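Local coordinates for protein insensitive (Drosophila melanogaster, PDB 4IX7), which binds the palindromic DNA sequence CCAATTGG through its BEN domain and represses genes of neural development, also acting as a corepressor for Suppressor of Hairless, at residues C[34-39]-C[72-76]. Sequence-based numbering, arbitrary orientation.
Sequences LLVTIF and KIQDI
Residues 34-38 form the last turn of helix 27-38 and F39 leaves it with extended phi/psi (-122°/143°), while 72-76 is an early turn of helix 70-84. The axes of 34-38 and 72-76 run roughly antiparallel (147°), approaching to 11.1 Å, and the register pairs L34 with I76 (CA-CA 6.9 Å) and I38 with K72 (CA-CA 7.9 Å). Branched Leu and Ile bridge this wide gap, and the contact is mainly apolar. I76 (mt), the most covered residue, points its CA-CB bond toward helix 27-38: its CD1 lies 3.6 Å from L35 CD2, its CG1 3.7 Å from I38 CD1 and its CG2 4.1 Å from L34 CD1. I73 (mm) brings its CD1 to 4.2 Å from L35 CD2. The broad apolar ring of F39 reaches across, CE2 standing 3.8 Å from I73 CD1 and 4.0 Å from I76 CD1, which lies at the ring edge. The long aliphatic part of K72 (mttt) packs CD 3.8 Å from I38 CG2 and CB 3.8 Å from F39 CZ, while its amine reaches water, which donates to I38 O (2.9 Å) and accepts weakly from K72 NZ (3.3 Å). In this helical core of the BEN domain, I95 of helix 88-112 touches L35 and I73, L44 of helix 41-46 F39, and V14 of strand 13-15 L34 and I38.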
loop_
_atom_site.group_PDB
_atom_site.type_symbol
_atom_site.label_atom_id
_atom_site.label_comp_id
_atom_site.label_asym_id
_atom_site.label_seq_id
_atom_site.Cartn_x
_atom_site.Cartn_y
_atom_site.Cartn_z
ATOM N N LEU C 34 -5.525 18.463 -2.119
ATOM C CA LEU C 34 -4.397 19.220 -2.653
ATOM C C LEU C 34 -4.199 18.872 -4.124
ATOM O O LEU C 34 -3.977 19.758 -4.947
ATOM C CB LEU C 34 -3.121 18.944 -1.850
ATOM C CG LEU C 34 -3.111 19.482 -0.414
ATOM C CD1 LEU C 34 -1.925 18.930 0.363
ATOM C CD2 LEU C 34 -3.065 21.004 -0.438
ATOM N N LEU C 35 -4.272 17.587 -4.459
ATOM C CA LEU C 35 -4.076 17.167 -5.846
ATOM C C LEU C 35 -5.039 17.814 -6.830
ATOM O O LEU C 35 -4.618 18.270 -7.890
ATOM C CB LEU C 35 -4.170 15.647 -5.976
ATOM C CG LEU C 35 -2.975 14.845 -5.464
ATOM C CD1 LEU C 35 -3.364 13.377 -5.421
ATOM C CD2 LEU C 35 -1.708 15.044 -6.310
ATOM N N VAL C 36 -6.328 17.857 -6.501
ATOM C CA VAL C 36 -7.296 18.421 -7.439
ATOM C C VAL C 36 -7.270 19.941 -7.451
ATOM O O VAL C 36 -7.892 20.567 -8.310
ATOM C CB VAL C 36 -8.728 17.910 -7.189
ATOM C CG1 VAL C 36 -8.765 16.394 -7.382
ATOM C CG2 VAL C 36 -9.229 18.333 -5.801
ATOM N N THR C 37 -6.560 20.529 -6.491
ATOM C CA THR C 37 -6.367 21.977 -6.472
ATOM C C THR C 37 -5.163 22.374 -7.325
ATOM O O THR C 37 -5.177 23.406 -8.006
ATOM C CB THR C 37 -6.188 22.498 -5.024
ATOM O OG1 THR C 37 -7.325 22.112 -4.239
ATOM C CG2 THR C 37 -6.095 24.026 -5.011
ATOM N N ILE C 38 -4.147 21.519 -7.329
ATOM C CA ILE C 38 -2.850 21.830 -7.926
ATOM C C ILE C 38 -2.743 21.333 -9.374
ATOM O O ILE C 38 -2.076 21.960 -10.210
ATOM C CB ILE C 38 -1.720 21.238 -7.056
ATOM C CG1 ILE C 38 -1.618 22.018 -5.740
ATOM C CG2 ILE C 38 -0.387 21.217 -7.788
ATOM C CD1 ILE C 38 -0.910 21.247 -4.643
ATOM N N PHE C 39 -3.426 20.229 -9.669
ATOM C CA PHE C 39 -3.400 19.609 -10.997
ATOM C C PHE C 39 -4.804 19.530 -11.570
ATOM O O PHE C 39 -5.756 19.279 -10.828
ATOM C CB PHE C 39 -2.869 18.173 -10.901
ATOM C CG PHE C 39 -1.454 18.059 -10.404
ATOM C CD1 PHE C 39 -0.387 18.338 -11.243
ATOM C CD2 PHE C 39 -1.194 17.637 -9.110
ATOM C CE1 PHE C 39 0.929 18.218 -10.788
ATOM C CE2 PHE C 39 0.121 17.505 -8.649
ATOM C CZ PHE C 39 1.180 17.797 -9.490
ATOM N N LYS C 72 6.078 19.841 -7.423
ATOM C CA LYS C 72 4.738 19.969 -6.860
ATOM C C LYS C 72 4.402 18.777 -5.954
ATOM O O LYS C 72 3.830 18.939 -4.866
ATOM C CB LYS C 72 3.698 20.157 -7.980
ATOM C CG LYS C 72 3.855 21.500 -8.710
ATOM C CD LYS C 72 2.835 21.664 -9.830
ATOM C CE LYS C 72 3.002 23.037 -10.470
ATOM N NZ LYS C 72 2.181 23.208 -11.698
ATOM N N ILE C 73 4.778 17.581 -6.387
ATOM C CA ILE C 73 4.552 16.387 -5.584
ATOM C C ILE C 73 5.352 16.464 -4.285
ATOM O O ILE C 73 4.836 16.148 -3.217
ATOM C CB ILE C 73 4.876 15.109 -6.379
ATOM C CG1 ILE C 73 3.825 14.910 -7.477
ATOM C CG2 ILE C 73 4.903 13.881 -5.465
ATOM C CD1 ILE C 73 2.405 14.943 -6.980
ATOM N N GLN C 74 6.604 16.913 -4.380
ATOM C CA GLN C 74 7.444 17.075 -3.197
ATOM C C GLN C 74 6.777 18.016 -2.195
ATOM O O GLN C 74 6.802 17.766 -0.991
ATOM C CB GLN C 74 8.819 17.614 -3.583
ATOM C CG GLN C 74 9.829 17.556 -2.455
ATOM C CD GLN C 74 11.146 18.229 -2.816
ATOM O OE1 GLN C 74 11.294 18.790 -3.906
ATOM N NE2 GLN C 74 12.107 18.179 -1.899
ATOM N N ASP C 75 6.158 19.082 -2.697
ATOM C CA ASP C 75 5.477 20.031 -1.821
ATOM C C ASP C 75 4.240 19.430 -1.168
ATOM O O ASP C 75 3.972 19.684 0.010
ATOM C CB ASP C 75 5.109 21.308 -2.576
ATOM C CG ASP C 75 6.283 22.266 -2.704
ATOM O OD1 ASP C 75 7.331 22.029 -2.060
ATOM O OD2 ASP C 75 6.138 23.259 -3.443
ATOM N N ILE C 76 3.483 18.638 -1.926
ATOM C CA ILE C 76 2.307 17.986 -1.367
ATOM C C ILE C 76 2.725 17.040 -0.254
ATOM O O ILE C 76 2.114 17.020 0.814
ATOM C CB ILE C 76 1.508 17.232 -2.447
ATOM C CG1 ILE C 76 0.864 18.248 -3.399
ATOM C CG2 ILE C 76 0.447 16.317 -1.812
ATOM C CD1 ILE C 76 0.259 17.615 -4.629
HETATM O O HOH W 1 -0.538 21.597 -12.615
#